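Local coordinates for protein urocanate hydratase (Paenibacillus sp. Soil724D2, PDB 7NED) that adds water to thiourocanate in bacterial ergothioneine breakdown, using NAD+ as its cofactor, probably in the manner of the urocanases, at residues Leu117-Tyr129 with Leu475-Met489. Sequence-based numbering, arbitrary orientation.
Sequences LIWGGLTAAAWQY and LVTIHSGGGGYAGYM. With URO ((2E)-3-(1H-imidazol-4-yl)acrylic acid), chain B; NAD (nicotinamide-adenine-dinucleotide), chain C.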
loop_
_atom_site.group_PDB
_atom_site.type_symbol
_atom_site.label_atom_id
_atom_site.label_comp_id
_atom_site.label_asym_id
_atom_site.label_seq_id
_atom_site.Cartn_x
_atom_site.Cartn_y
_atom_site.Cartn_z
ATOM N N LEU A 117 6.118 -15.261 2.182
ATOM C CA LEU A 117 4.871 -14.687 1.679
ATOM C C LEU A 117 4.106 -15.709 0.852
ATOM O O LEU A 117 4.583 -16.819 0.582
ATOM C CB LEU A 117 5.126 -13.417 0.868
ATOM C CG LEU A 117 6.031 -13.676 -0.334
ATOM C CD1 LEU A 117 5.303 -14.254 -1.490
ATOM C CD2 LEU A 117 6.463 -12.257 -0.769
ATOM N N ILE A 118 2.900 -15.316 0.457
ATOM C CA ILE A 118 2.058 -16.195 -0.319
ATOM C C ILE A 118 1.461 -15.138 -1.279
ATOM O O ILE A 118 1.508 -13.935 -0.994
ATOM C CB ILE A 118 1.019 -16.795 0.686
ATOM C CG1 ILE A 118 0.372 -17.949 0.155
ATOM C CG2 ILE A 118 -0.132 -15.815 0.933
ATOM C CD1 ILE A 118 1.617 -18.888 0.122
ATOM N N TRP A 119 0.981 -15.530 -2.445
ATOM C CA TRP A 119 0.098 -14.631 -3.218
ATOM C C TRP A 119 -1.334 -14.844 -2.758
ATOM O O TRP A 119 -1.788 -15.981 -2.672
ATOM C CB TRP A 119 0.152 -14.885 -4.724
ATOM C CG TRP A 119 -0.727 -13.962 -5.550
ATOM C CD1 TRP A 119 -0.819 -12.602 -5.447
ATOM C CD2 TRP A 119 -1.620 -14.335 -6.611
ATOM N NE1 TRP A 119 -1.704 -12.106 -6.376
ATOM C CE2 TRP A 119 -2.204 -13.148 -7.104
ATOM C CE3 TRP A 119 -1.996 -15.554 -7.175
ATOM C CZ2 TRP A 119 -3.153 -13.147 -8.121
ATOM C CZ3 TRP A 119 -2.930 -15.558 -8.197
ATOM C CH2 TRP A 119 -3.490 -14.364 -8.671
ATOM N N GLY A 120 -2.056 -13.746 -2.476
ATOM C CA GLY A 120 -3.408 -13.902 -1.976
ATOM C C GLY A 120 -4.502 -13.860 -3.023
ATOM O O GLY A 120 -5.684 -13.849 -2.656
ATOM N N GLY A 121 -4.152 -13.867 -4.306
ATOM C CA GLY A 121 -5.139 -13.564 -5.321
ATOM C C GLY A 121 -5.774 -12.210 -5.051
ATOM O O GLY A 121 -5.158 -11.294 -4.477
ATOM N N LEU A 122 -7.014 -12.051 -5.523
ATOM C CA LEU A 122 -7.811 -10.940 -5.041
ATOM C C LEU A 122 -8.631 -11.367 -3.835
ATOM O O LEU A 122 -8.504 -10.784 -2.749
ATOM C CB LEU A 122 -8.729 -10.400 -6.161
ATOM C CG LEU A 122 -8.004 -9.931 -7.412
ATOM C CD1 LEU A 122 -8.939 -9.231 -8.402
ATOM C CD2 LEU A 122 -6.855 -9.013 -7.019
ATOM N N THR A 123 -9.399 -12.449 -3.969
ATOM C CA THR A 123 -10.316 -12.814 -2.902
ATOM C C THR A 123 -9.907 -14.077 -2.145
ATOM O O THR A 123 -10.670 -14.521 -1.285
ATOM C CB THR A 123 -11.710 -12.997 -3.471
ATOM O OG1 THR A 123 -11.633 -13.968 -4.517
ATOM C CG2 THR A 123 -12.258 -11.668 -4.014
ATOM N N ALA A 124 -8.747 -14.670 -2.434
ATOM C CA ALA A 124 -8.379 -15.925 -1.764
ATOM C C ALA A 124 -7.946 -15.669 -0.322
ATOM O O ALA A 124 -8.523 -16.219 0.625
ATOM C CB ALA A 124 -7.261 -16.642 -2.527
ATOM N N ALA A 125 -6.919 -14.841 -0.134
ATOM C CA ALA A 125 -6.386 -14.694 1.219
ATOM C C ALA A 125 -7.274 -13.854 2.113
ATOM O O ALA A 125 -7.071 -13.856 3.337
ATOM C CB ALA A 125 -4.994 -14.098 1.189
ATOM N N ALA A 126 -8.236 -13.129 1.542
ATOM C CA ALA A 126 -9.213 -12.411 2.340
ATOM C C ALA A 126 -10.520 -13.182 2.497
ATOM O O ALA A 126 -11.428 -12.692 3.173
ATOM C CB ALA A 126 -9.481 -11.035 1.724
ATOM N N TRP A 127 -10.640 -14.350 1.855
ATOM C CA TRP A 127 -11.665 -15.363 2.119
ATOM C C TRP A 127 -12.958 -14.806 1.521
ATOM O O TRP A 127 -14.043 -14.936 2.109
ATOM C CB TRP A 127 -11.837 -15.534 3.619
ATOM C CG TRP A 127 -10.558 -15.980 4.264
ATOM C CD1 TRP A 127 -9.399 -16.431 3.668
ATOM C CD2 TRP A 127 -10.170 -15.522 5.559
ATOM N NE1 TRP A 127 -8.356 -16.440 4.601
ATOM C CE2 TRP A 127 -8.815 -15.876 5.762
ATOM C CE3 TRP A 127 -10.866 -14.886 6.593
ATOM C CZ2 TRP A 127 -8.154 -15.624 6.962
ATOM C CZ3 TRP A 127 -10.198 -14.651 7.808
ATOM C CH2 TRP A 127 -8.860 -15.012 7.972
ATOM N N GLN A 128 -12.864 -14.140 0.371
ATOM C CA GLN A 128 -14.038 -13.472 -0.197
ATOM C C GLN A 128 -14.540 -14.148 -1.469
ATOM O O GLN A 128 -15.488 -13.657 -2.101
ATOM C CB GLN A 128 -13.727 -11.971 -0.441
ATOM C CG GLN A 128 -13.435 -11.267 0.877
ATOM C CD GLN A 128 -12.718 -9.907 0.769
ATOM O OE1 GLN A 128 -11.977 -9.616 -0.193
ATOM N NE2 GLN A 128 -12.898 -9.087 1.811
ATOM N N TYR A 129 -13.906 -15.257 -1.843
ATOM C CA TYR A 129 -14.239 -16.034 -3.013
ATOM C C TYR A 129 -15.488 -16.829 -2.704
ATOM O O TYR A 129 -15.637 -17.332 -1.581
ATOM C CB TYR A 129 -13.058 -16.940 -3.309
ATOM C CG TYR A 129 -13.159 -17.826 -4.503
ATOM C CD1 TYR A 129 -12.931 -17.330 -5.770
ATOM C CD2 TYR A 129 -13.407 -19.175 -4.348
ATOM C CE1 TYR A 129 -13.003 -18.174 -6.878
ATOM C CE2 TYR A 129 -13.483 -20.022 -5.445
ATOM C CZ TYR A 129 -13.274 -19.498 -6.711
ATOM O OH TYR A 129 -13.347 -20.294 -7.822
ATOM N N LEU A 475 -13.716 -6.838 7.910
ATOM C CA LEU A 475 -12.407 -7.270 7.438
ATOM C C LEU A 475 -11.963 -6.359 6.306
ATOM O O LEU A 475 -12.739 -6.088 5.386
ATOM C CB LEU A 475 -12.450 -8.735 6.951
ATOM C CG LEU A 475 -11.148 -9.386 6.448
ATOM C CD1 LEU A 475 -11.150 -10.916 6.654
ATOM C CD2 LEU A 475 -10.867 -9.066 4.988
ATOM N N VAL A 476 -10.709 -5.912 6.349
ATOM C CA VAL A 476 -10.152 -5.077 5.294
ATOM C C VAL A 476 -8.808 -5.662 4.881
ATOM O O VAL A 476 -8.037 -6.132 5.726
ATOM C CB VAL A 476 -10.000 -3.608 5.770
ATOM C CG1 VAL A 476 -9.397 -2.735 4.677
ATOM C CG2 VAL A 476 -11.336 -3.084 6.208
ATOM N N THR A 477 -8.524 -5.629 3.595
ATOM C CA THR A 477 -7.296 -6.218 3.081
ATOM C C THR A 477 -6.701 -5.331 1.994
ATOM O O THR A 477 -7.428 -4.670 1.254
ATOM C CB THR A 477 -7.550 -7.634 2.533
ATOM O OG1 THR A 477 -6.299 -8.247 2.211
ATOM C CG2 THR A 477 -8.449 -7.619 1.260
ATOM N N ILE A 478 -5.372 -5.335 1.907
ATOM C CA ILE A 478 -4.631 -4.783 0.778
ATOM C C ILE A 478 -3.755 -5.889 0.199
ATOM O O ILE A 478 -2.939 -6.485 0.912
ATOM C CB ILE A 478 -3.761 -3.589 1.188
ATOM C CG1 ILE A 478 -4.642 -2.486 1.755
ATOM C CG2 ILE A 478 -2.995 -3.104 -0.033
ATOM C CD1 ILE A 478 -3.827 -1.339 2.450
ATOM N N HIS A 479 -3.909 -6.150 -1.100
ATOM C CA HIS A 479 -3.121 -7.175 -1.784
ATOM C C HIS A 479 -2.283 -6.538 -2.874
ATOM O O HIS A 479 -2.688 -5.524 -3.445
ATOM C CB HIS A 479 -4.025 -8.220 -2.470
ATOM C CG HIS A 479 -4.792 -9.080 -1.513
ATOM N ND1 HIS A 479 -5.521 -10.171 -1.928
ATOM C CD2 HIS A 479 -4.948 -9.006 -0.170
ATOM C CE1 HIS A 479 -6.087 -10.738 -0.871
ATOM N NE2 HIS A 479 -5.746 -10.057 0.208
ATOM N N SER A 480 -1.139 -7.154 -3.203
ATOM C CA SER A 480 -0.467 -6.817 -4.458
ATOM C C SER A 480 -0.184 -8.106 -5.228
ATOM O O SER A 480 -0.355 -9.224 -4.720
ATOM C CB SER A 480 0.830 -6.008 -4.236
ATOM O OG SER A 480 0.539 -4.721 -3.690
ATOM N N GLY A 481 0.218 -7.942 -6.483
ATOM C CA GLY A 481 0.349 -9.091 -7.360
ATOM C C GLY A 481 1.487 -10.013 -6.950
ATOM O O GLY A 481 2.539 -9.592 -6.475
ATOM N N GLY A 482 1.260 -11.308 -7.169
ATOM C CA GLY A 482 2.284 -12.316 -7.031
ATOM C C GLY A 482 2.381 -13.113 -8.320
ATOM O O GLY A 482 1.584 -12.923 -9.262
ATOM N N GLY A 483 3.361 -14.009 -8.355
ATOM C CA GLY A 483 3.692 -14.658 -9.610
ATOM C C GLY A 483 3.939 -13.644 -10.697
ATOM O O GLY A 483 4.594 -12.616 -10.491
ATOM N N GLY A 484 3.386 -13.902 -11.883
ATOM C CA GLY A 484 3.550 -12.953 -12.972
ATOM C C GLY A 484 2.797 -11.656 -12.794
ATOM O O GLY A 484 3.015 -10.721 -13.575
ATOM N N TYR A 485 1.915 -11.566 -11.788
ATOM C CA TYR A 485 1.303 -10.277 -11.455
ATOM C C TYR A 485 2.223 -9.398 -10.622
ATOM O O TYR A 485 1.868 -8.246 -10.364
ATOM C CB TYR A 485 0.015 -10.452 -10.670
ATOM C CG TYR A 485 -1.166 -10.943 -11.477
ATOM C CD1 TYR A 485 -1.574 -10.274 -12.613
ATOM C CD2 TYR A 485 -1.872 -12.083 -11.080
ATOM C CE1 TYR A 485 -2.704 -10.740 -13.365
ATOM C CE2 TYR A 485 -2.974 -12.548 -11.798
ATOM C CZ TYR A 485 -3.381 -11.865 -12.934
ATOM O OH TYR A 485 -4.465 -12.303 -13.670
ATOM N N ALA A 486 3.373 -9.906 -10.190
ATOM C CA ALA A 486 4.243 -9.091 -9.340
ATOM C C ALA A 486 4.607 -7.785 -10.045
ATOM O O ALA A 486 5.076 -7.780 -11.192
ATOM C CB ALA A 486 5.511 -9.868 -8.959
ATOM N N GLY A 487 4.412 -6.669 -9.337
ATOM C CA GLY A 487 4.699 -5.368 -9.889
ATOM C C GLY A 487 3.589 -4.772 -10.731
ATOM O O GLY A 487 3.716 -3.619 -11.163
ATOM N N TYR A 488 2.497 -5.510 -10.973
ATOM C CA TYR A 488 1.440 -5.007 -11.841
ATOM C C TYR A 488 0.263 -4.417 -11.081
ATOM O O TYR A 488 -0.435 -3.548 -11.618
ATOM C CB TYR A 488 0.916 -6.123 -12.767
ATOM C CG TYR A 488 1.777 -6.364 -13.981
ATOM C CD1 TYR A 488 2.765 -7.347 -13.968
ATOM C CD2 TYR A 488 1.617 -5.605 -15.134
ATOM C CE1 TYR A 488 3.564 -7.574 -15.074
ATOM C CE2 TYR A 488 2.406 -5.844 -16.261
ATOM C CZ TYR A 488 3.378 -6.827 -16.213
ATOM O OH TYR A 488 4.165 -7.090 -17.305
ATOM N N MET A 489 -0.001 -4.850 -9.860
ATOM C CA MET A 489 -1.275 -4.432 -9.299
ATOM C C MET A 489 -1.249 -4.388 -7.793
ATOM O O MET A 489 -0.506 -5.125 -7.119
ATOM C CB MET A 489 -2.483 -5.310 -9.676
ATOM C CG MET A 489 -2.482 -6.713 -9.201
ATOM S SD MET A 489 -4.025 -7.568 -9.772
ATOM C CE MET A 489 -3.627 -9.160 -9.106
HETATM O OAA URO B . -14.535 -13.193 -7.876
HETATM C CAI URO B . -13.482 -13.581 -7.215
HETATM O OAB URO B . -13.538 -14.119 -6.182
HETATM C CAC URO B . -12.144 -13.304 -7.762
HETATM C CAD URO B . -12.024 -12.679 -8.905
HETATM C CAJ URO B . -10.670 -12.504 -9.276
HETATM C CAF URO B . -10.172 -12.174 -10.501
HETATM N NAH URO B . -8.806 -12.278 -10.516
HETATM C CAE URO B . -8.486 -12.662 -9.301
HETATM N NAG URO B . -9.575 -12.815 -8.515
HETATM P PA NAD C . -7.197 -21.604 -12.504
HETATM O O1A NAD C . -5.682 -21.787 -12.529
HETATM O O2A NAD C . -8.129 -22.228 -11.546
HETATM O O5B NAD C . -7.657 -22.344 -13.958
HETATM C C5B NAD C . -6.838 -22.066 -15.021
HETATM C C4B NAD C . -7.296 -23.116 -16.136
HETATM O O4B NAD C . -6.542 -23.020 -17.312
HETATM C C3B NAD C . -6.984 -24.499 -15.477
HETATM O O3B NAD C . -8.081 -25.312 -15.560
HETATM C C2B NAD C . -5.818 -25.037 -16.362
HETATM O O2B NAD C . -5.897 -26.396 -16.598
HETATM C C1B NAD C . -6.186 -24.367 -17.682
HETATM N N9A NAD C . -5.065 -24.185 -18.606
HETATM C C8A NAD C . -3.743 -23.844 -18.340
HETATM N N7A NAD C . -3.001 -23.770 -19.417
HETATM C C5A NAD C . -3.875 -24.048 -20.460
HETATM C C6A NAD C . -3.698 -24.137 -21.859
HETATM N N6A NAD C . -2.497 -23.901 -22.435
HETATM N N1A NAD C . -4.758 -24.439 -22.660
HETATM C C2A NAD C . -5.928 -24.693 -22.022
HETATM N N3A NAD C . -6.243 -24.650 -20.717
HETATM C C4A NAD C . -5.176 -24.324 -19.957
HETATM O O3 NAD C . -7.261 -20.062 -12.780
HETATM P PN NAD C . -8.633 -19.274 -12.579
HETATM O O1N NAD C . -9.109 -18.895 -11.207
HETATM O O2N NAD C . -9.601 -19.779 -13.627
HETATM O O5D NAD C . -8.283 -17.708 -13.208
HETATM C C5D NAD C . -7.804 -17.731 -14.563
HETATM C C4D NAD C . -7.381 -16.340 -14.947
HETATM O O4D NAD C . -8.378 -15.391 -14.615
HETATM C C3D NAD C . -6.162 -16.037 -13.931
HETATM O O3D NAD C . -5.092 -15.375 -14.596
HETATM C C2D NAD C . -6.792 -15.057 -12.874
HETATM O O2D NAD C . -5.961 -14.079 -12.398
HETATM C C1D NAD C . -7.644 -14.368 -13.986
HETATM N N1N NAD C . -8.571 -13.303 -13.579
HETATM C C2N NAD C . -7.881 -12.170 -13.194
HETATM C C3N NAD C . -8.554 -11.013 -12.836
HETATM C C7N NAD C . -7.692 -9.833 -12.365
HETATM O O7N NAD C . -8.037 -8.654 -12.439
HETATM N N7N NAD C . -6.486 -10.137 -11.756
HETATM C C4N NAD C . -9.954 -11.049 -12.909
HETATM C C5N NAD C . -10.605 -12.211 -13.320
HETATM C C6N NAD C . -9.888 -13.364 -13.684
HETATM O O HOH W 1 -3.241 -9.739 -5.763
HETATM O O HOH W 2 -2.010 -10.873 -2.787
#
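His479, near the end of central strand 475-480 in the mixed sheet, points its imidazole edge into the loop 117-129 that helps form the urocanate pocket. Its ND1 donates to Gly121 O (2.8 Å, 159° at the hydrogen); the oxygen lies nearly in the ring plane, while the nitrogen stands well above the carbonyl plane. A flat ring with an N-H on its rim suits this slot between strand and loop.

Trp119, its CG anti to the backbone N (chi1 -179°), lays its indole against the glycine-rich turn: with only hydrogens on its alpha carbon, Gly482 lies close over the indole face, a CH-pi contact with CA 3.9 Å from the five-membered ring centroid. The same indole meets Tyr485 obliquely, planes at 40°, with Trp119 CZ2 3.4 Å from Tyr485 CD2. Farther back along the strand, Thr477 CG2 comes within 3.6 Å of the CB of Ala126, a small loop residue, and Leu475 CD1 packs against Trp127, whose NE1 is hydrogen-bonded to Ala48 O.

The contact also borders both ligand pockets. Leu122 turns CG to the urocanate imidazole and CD2 to Met489 CE, Thr123 OG1 donates to the carboxylate, and Tyr485 OH hydrogen-bonds NAD O2D at 2.6 Å.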